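PDB 2WQK: 5'-nucleotidase SurE from Aquifex aeolicus, which probably hydrolyses nucleoside 5'-monophosphates to nucleosides and phosphate with the help of one bound divalent metal cation per subunit. Local coordinates for residues K53-D58 / T63-T68; R29-A34 / V79-K84. All blocks are in the same frame, centred on the assembly; numbering follows the deposited sequence. Where two conformers were deposited one is given.

Interaction 1. Residues K53-D58 / T63-T68; sequences KMRKID and TVIDGT
Arg55 and Thr63 face each other as a hydrogen-bonded antiparallel pair of the beta hairpin formed by strands 52-58 and 61-64, at the end of this chain's part of the main sheet of the SurE fold. Their two backbone bonds run in both directions: Arg55 N to Thr63 O at 2.8 Å, and Thr63 N to Arg55 O at 2.9 Å. One step on, Met54 and Val64 form a non-hydrogen-bonded pair, and a third bond, Ile65 N to Lys53 O at 2.9 Å, carries the pairing to where 63-68 enters a type II turn, Val64 to Gly67. A water bridges Lys53 N, from which it accepts, and Ile65 O. At the other end, Ile57 and Asp58 together oppose Phe61 in a classic beta bulge.

Side chains alternate between two faces. Beside helix 69-80, Met54 is extended at chi1 (-178°) and chi2, which carries its sulfur past Val64 CG2, with SD 4.0 Å from that methyl. On the face of Arg55 and Thr63, Ile57 reaches back with CD1 against Thr63 CB, while Thr63 OG1 turns to the carbonyl of Ala34. In one of its two conformers, the guanidinium of Arg55 leads away from the hairpin to a salt bridge with Asp194 of the second subunit, whose strand also continues the sheet beyond Lys53. The lysine chain bends at chi3 (-70°), bringing CE over the Ile65 side chain, 4.1 Å from Ile65 CG2, while its NZ donates to Thr49 O of the third subunit.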
loop_
_atom_site.group_PDB
_atom_site.type_symbol
_atom_site.label_atom_id
_atom_site.label_comp_id
_atom_site.label_asym_id
_atom_site.label_seq_id
_atom_site.Cartn_x
_atom_site.Cartn_y
_atom_site.Cartn_z
ATOM N N LYS A 53 -12.007 -6.742 10.837
ATOM C CA LYS A 53 -13.336 -6.258 11.172
ATOM C C LYS A 53 -14.308 -6.773 10.112
ATOM O O LYS A 53 -14.023 -6.730 8.924
ATOM C CB LYS A 53 -13.370 -4.747 11.189
ATOM C CG LYS A 53 -12.476 -4.088 12.239
ATOM C CD LYS A 53 -12.825 -2.594 12.368
ATOM C CE LYS A 53 -12.433 -1.783 11.170
ATOM N NZ LYS A 53 -12.713 -0.345 11.429
ATOM N N MET A 54 -15.474 -7.215 10.562
ATOM C CA MET A 54 -16.527 -7.607 9.602
ATOM C C MET A 54 -17.800 -6.935 10.049
ATOM O O MET A 54 -18.165 -7.053 11.228
ATOM C CB MET A 54 -16.653 -9.141 9.478
ATOM C CG MET A 54 -17.730 -9.618 8.435
ATOM S SD MET A 54 -17.656 -11.388 8.113
ATOM C CE MET A 54 -17.610 -12.129 9.725
ATOM N N ARG A 55 -18.422 -6.224 9.106
ATOM C CA ARG A 55 -19.574 -5.352 9.362
ATOM C C ARG A 55 -20.775 -5.826 8.559
ATOM O O ARG A 55 -20.649 -6.117 7.364
ATOM C CB ARG A 55 -19.249 -3.936 8.882
ATOM C CG ARG A 55 -18.214 -3.217 9.720
ATOM C CD ARG A 55 -18.834 -2.710 11.007
ATOM N NE ARG A 55 -17.859 -2.050 11.868
ATOM C CZ ARG A 55 -16.961 -2.682 12.613
ATOM N NH1 ARG A 55 -16.878 -4.009 12.620
ATOM N NH2 ARG A 55 -16.138 -1.969 13.347
ATOM N N LYS A 56 -21.945 -5.841 9.199
ATOM C CA LYS A 56 -23.183 -6.197 8.522
ATOM C C LYS A 56 -23.733 -4.963 7.798
ATOM O O LYS A 56 -23.986 -3.903 8.441
ATOM C CB LYS A 56 -24.192 -6.741 9.548
ATOM C CG LYS A 56 -25.472 -7.172 8.913
ATOM C CD LYS A 56 -26.414 -7.754 9.969
ATOM C CE LYS A 56 -27.748 -8.195 9.356
ATOM N NZ LYS A 56 -28.709 -8.597 10.409
ATOM N N ILE A 57 -23.908 -5.071 6.491
ATOM C CA ILE A 57 -24.484 -4.003 5.687
ATOM C C ILE A 57 -26.017 -4.178 5.647
ATOM O O ILE A 57 -26.787 -3.194 5.755
ATOM C CB ILE A 57 -23.925 -3.985 4.277
ATOM C CG1 ILE A 57 -22.395 -3.702 4.296
ATOM C CG2 ILE A 57 -24.666 -2.961 3.386
ATOM C CD1 ILE A 57 -21.814 -3.951 3.005
ATOM N N ASP A 58 -26.453 -5.423 5.522
ATOM C CA ASP A 58 -27.889 -5.745 5.485
ATOM C C ASP A 58 -28.012 -7.228 5.701
ATOM O O ASP A 58 -27.006 -7.911 5.893
ATOM C CB ASP A 58 -28.437 -5.343 4.121
ATOM C CG ASP A 58 -29.997 -5.279 4.059
ATOM O OD1 ASP A 58 -30.719 -5.506 5.054
ATOM O OD2 ASP A 58 -30.456 -5.019 2.952
ATOM N N THR A 63 -19.426 -7.012 4.924
ATOM C CA THR A 63 -18.129 -6.644 4.374
ATOM C C THR A 63 -17.036 -6.916 5.385
ATOM O O THR A 63 -17.212 -6.730 6.595
ATOM C CB THR A 63 -18.073 -5.159 3.926
ATOM O OG1 THR A 63 -16.821 -4.892 3.264
ATOM C CG2 THR A 63 -18.311 -4.136 5.076
ATOM N N VAL A 64 -15.885 -7.334 4.844
ATOM C CA VAL A 64 -14.691 -7.535 5.639
ATOM C C VAL A 64 -13.735 -6.360 5.313
ATOM O O VAL A 64 -13.326 -6.150 4.164
ATOM C CB VAL A 64 -13.982 -8.902 5.368
ATOM C CG1 VAL A 64 -12.763 -9.043 6.298
ATOM C CG2 VAL A 64 -14.925 -10.089 5.568
ATOM N N ILE A 65 -13.438 -5.569 6.334
ATOM C CA ILE A 65 -12.652 -4.362 6.161
ATOM C C ILE A 65 -11.190 -4.729 5.837
ATOM O O ILE A 65 -10.524 -5.392 6.608
ATOM C CB ILE A 65 -12.726 -3.458 7.421
ATOM C CG1 ILE A 65 -14.208 -3.151 7.753
ATOM C CG2 ILE A 65 -11.937 -2.173 7.169
ATOM C CD1 ILE A 65 -14.951 -2.501 6.645
ATOM N N ASP A 66 -10.768 -4.358 4.631
ATOM C CA ASP A 66 -9.465 -4.736 4.088
ATOM C C ASP A 66 -9.275 -6.274 4.035
ATOM O O ASP A 66 -8.152 -6.791 4.079
ATOM C CB ASP A 66 -8.334 -4.042 4.863
ATOM C CG ASP A 66 -7.049 -4.024 4.085
ATOM O OD1 ASP A 66 -7.109 -4.045 2.841
ATOM O OD2 ASP A 66 -5.970 -4.047 4.722
ATOM N N GLY A 67 -10.378 -7.015 3.860
ATOM C CA GLY A 67 -10.352 -8.480 3.790
ATOM C C GLY A 67 -10.153 -8.947 2.365
ATOM O O GLY A 67 -10.853 -8.510 1.457
ATOM N N THR A 68 -9.186 -9.830 2.142
ATOM C CA THR A 68 -9.005 -10.427 0.792
ATOM C C THR A 68 -10.189 -11.369 0.469
ATOM O O THR A 68 -10.921 -11.791 1.395
ATOM C CB THR A 68 -7.732 -11.252 0.723
ATOM O OG1 THR A 68 -7.802 -12.303 1.696
ATOM C CG2 THR A 68 -6.472 -10.329 0.965
HETATM O O HOH W 1 -10.192 -5.205 9.328
#

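Interaction 2. Residues R29-A34 / V79-K84; sequences RVVVVA and VILEEK
Val31 CG1 and Ile80 CG2 meet at 3.7 Å, the closest approach in a small, wholly apolar contact between a strand and the end of a helix. The two methyls of Val31 divide the work: CG1 takes Ile80, while CG2 lies 4.1 Å from Leu81 CD2. Val33, two residues along the strand and on the same face, offers its CG2 to Ile80 CG1 at 4.2 Å. Ile80 CG1 stands anti to the residue's own carbonyl carbon (chi1 -59°) and CG2 anti to the backbone N, an arrangement that directs one branch at each valine.

No hydrogen bond joins the segments, and the nearest CA atoms, those of Val31 and Ile80, remain 8.5 Å apart, a gap bridged by side chains alone. The last residue of helix 69-80 and the one after it pack on strand 29-35. The helix is the connection of a beta-alpha-beta crossover from strand 61-64 to the parallel strand 88-94, with strands 29-35 and 3-7 between them in the sheet. Tyr62 packs on Ile80, Val64 on Val33, and Pro86 on Leu81. Strand 29-35 is held by backbone bonds from Val31 to Phe4 and Leu6 of strand 3-7; on the other face of the sheet Val30 and Val32 pack on helix 15-24. Past the helix the chain reverses in a type I' turn closed by Lys84 N bonding to Leu81 O at 3.0 Å.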
loop_
_atom_site.group_PDB
_atom_site.type_symbol
_atom_site.label_atom_id
_atom_site.label_comp_id
_atom_site.label_asym_id
_atom_site.label_seq_id
_atom_site.Cartn_x
_atom_site.Cartn_y
_atom_site.Cartn_z
ATOM N N ARG A 29 -30.600 -18.678 -1.677
ATOM C CA ARG A 29 -30.227 -17.592 -0.783
ATOM C C ARG A 29 -28.795 -17.204 -1.047
ATOM O O ARG A 29 -27.912 -18.052 -1.055
ATOM C CB ARG A 29 -30.337 -17.986 0.665
ATOM C CG ARG A 29 -29.991 -16.856 1.626
ATOM C CD ARG A 29 -29.878 -17.365 3.057
ATOM N NE ARG A 29 -31.096 -18.070 3.467
ATOM C CZ ARG A 29 -32.226 -17.460 3.854
ATOM N NH1 ARG A 29 -32.288 -16.136 3.942
ATOM N NH2 ARG A 29 -33.280 -18.193 4.199
ATOM N N VAL A 30 -28.609 -15.900 -1.281
ATOM C CA VAL A 30 -27.272 -15.366 -1.581
ATOM C C VAL A 30 -26.764 -14.726 -0.315
ATOM O O VAL A 30 -27.354 -13.768 0.177
ATOM C CB VAL A 30 -27.285 -14.294 -2.715
ATOM C CG1 VAL A 30 -25.856 -13.923 -3.050
ATOM C CG2 VAL A 30 -28.085 -14.803 -3.953
ATOM N N VAL A 31 -25.610 -15.207 0.163
ATOM C CA VAL A 31 -24.965 -14.616 1.320
ATOM C C VAL A 31 -23.691 -13.975 0.797
ATOM O O VAL A 31 -22.808 -14.672 0.286
ATOM C CB VAL A 31 -24.654 -15.663 2.418
ATOM C CG1 VAL A 31 -23.889 -15.026 3.598
ATOM C CG2 VAL A 31 -25.989 -16.330 2.904
ATOM N N VAL A 32 -23.634 -12.659 0.909
ATOM C CA VAL A 32 -22.471 -11.901 0.395
ATOM C C VAL A 32 -21.528 -11.602 1.540
ATOM O O VAL A 32 -21.933 -11.082 2.586
ATOM C CB VAL A 32 -22.872 -10.557 -0.217
ATOM C CG1 VAL A 32 -21.676 -9.603 -0.514
ATOM C CG2 VAL A 32 -23.681 -10.800 -1.474
ATOM N N VAL A 33 -20.245 -11.875 1.298
ATOM C CA VAL A 33 -19.187 -11.406 2.205
ATOM C C VAL A 33 -18.107 -10.894 1.242
ATOM O O VAL A 33 -17.554 -11.684 0.460
ATOM C CB VAL A 33 -18.630 -12.539 3.114
ATOM C CG1 VAL A 33 -17.589 -11.992 4.083
ATOM C CG2 VAL A 33 -19.792 -13.209 3.878
ATOM N N ALA A 34 -17.856 -9.593 1.280
ATOM C CA ALA A 34 -16.949 -9.015 0.263
ATOM C C ALA A 34 -16.070 -7.903 0.875
ATOM O O ALA A 34 -16.407 -7.301 1.910
ATOM C CB ALA A 34 -17.763 -8.468 -0.905
ATOM N N VAL A 79 -17.852 -18.206 10.120
ATOM C CA VAL A 79 -18.602 -17.297 11.029
ATOM C C VAL A 79 -20.039 -17.155 10.534
ATOM O O VAL A 79 -20.992 -17.531 11.249
ATOM C CB VAL A 79 -17.932 -15.910 11.182
ATOM C CG1 VAL A 79 -18.724 -15.026 12.149
ATOM C CG2 VAL A 79 -16.426 -16.045 11.612
ATOM N N ILE A 80 -20.231 -16.666 9.313
ATOM C CA ILE A 80 -21.587 -16.288 8.883
ATOM C C ILE A 80 -22.449 -17.544 8.712
ATOM O O ILE A 80 -23.593 -17.591 9.196
ATOM C CB ILE A 80 -21.552 -15.445 7.602
ATOM C CG1 ILE A 80 -20.717 -14.156 7.821
ATOM C CG2 ILE A 80 -22.968 -15.106 7.158
ATOM C CD1 ILE A 80 -21.177 -13.338 9.005
ATOM N N LEU A 81 -21.911 -18.549 8.031
ATOM C CA LEU A 81 -22.618 -19.813 7.804
ATOM C C LEU A 81 -22.433 -20.866 8.887
ATOM O O LEU A 81 -22.925 -21.995 8.747
ATOM C CB LEU A 81 -22.246 -20.373 6.421
ATOM C CG LEU A 81 -22.556 -19.469 5.229
ATOM C CD1 LEU A 81 -22.026 -20.112 3.957
ATOM C CD2 LEU A 81 -24.073 -19.140 5.165
ATOM N N GLU A 82 -21.681 -20.520 9.931
ATOM C CA GLU A 82 -21.522 -21.425 11.074
ATOM C C GLU A 82 -21.032 -22.816 10.668
ATOM O O GLU A 82 -21.491 -23.843 11.188
ATOM C CB GLU A 82 -22.860 -21.512 11.856
ATOM C CG GLU A 82 -23.346 -20.165 12.352
ATOM C CD GLU A 82 -24.645 -20.230 13.172
ATOM O OE1 GLU A 82 -25.019 -21.317 13.619
ATOM O OE2 GLU A 82 -25.276 -19.181 13.376
ATOM N N GLU A 83 -20.098 -22.862 9.707
ATOM C CA GLU A 83 -19.471 -24.107 9.257
ATOM C C GLU A 83 -20.427 -25.082 8.548
ATOM O O GLU A 83 -20.133 -26.275 8.370
ATOM C CB GLU A 83 -18.717 -24.789 10.411
ATOM C CG GLU A 83 -17.419 -24.123 10.764
ATOM C CD GLU A 83 -16.682 -24.910 11.832
ATOM O OE1 GLU A 83 -16.800 -24.565 13.027
ATOM O OE2 GLU A 83 -16.043 -25.904 11.463
ATOM N N LYS A 84 -21.558 -24.558 8.087
ATOM C CA LYS A 84 -22.464 -25.307 7.245
ATOM C C LYS A 84 -22.108 -24.949 5.807
ATOM O O LYS A 84 -22.264 -23.801 5.396
ATOM C CB LYS A 84 -23.931 -24.972 7.561
ATOM C CG LYS A 84 -24.911 -25.821 6.721
ATOM C CD LYS A 84 -26.350 -25.640 7.174
ATOM C CE LYS A 84 -27.264 -26.683 6.561
ATOM N NZ LYS A 84 -27.384 -26.481 5.101
#

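Of the parts joined here, strand 29-35 comes first along the chain from the N terminus, followed by the hairpin strands 52-58 and 61-64 and then helix 69-80. Interaction 1 closes the short hairpin loop between 53-58 and 63-68; interaction 2 closes the much longer excursion from 29-34 to 79-84, so the first is nested inside the second. The two meet along the sheet, where strand 61-64 lies between 52-58 and 29-35, through a backbone hydrogen bond from Val64 N to Ala34 O, 3.0 Å. On the face beside helix 69-80, Met54 CE packs on Ile80 CD1 at 3.8 Å. Together the contacts tie the hairpin, the neighbouring parallel strand and the helix end into one layered unit.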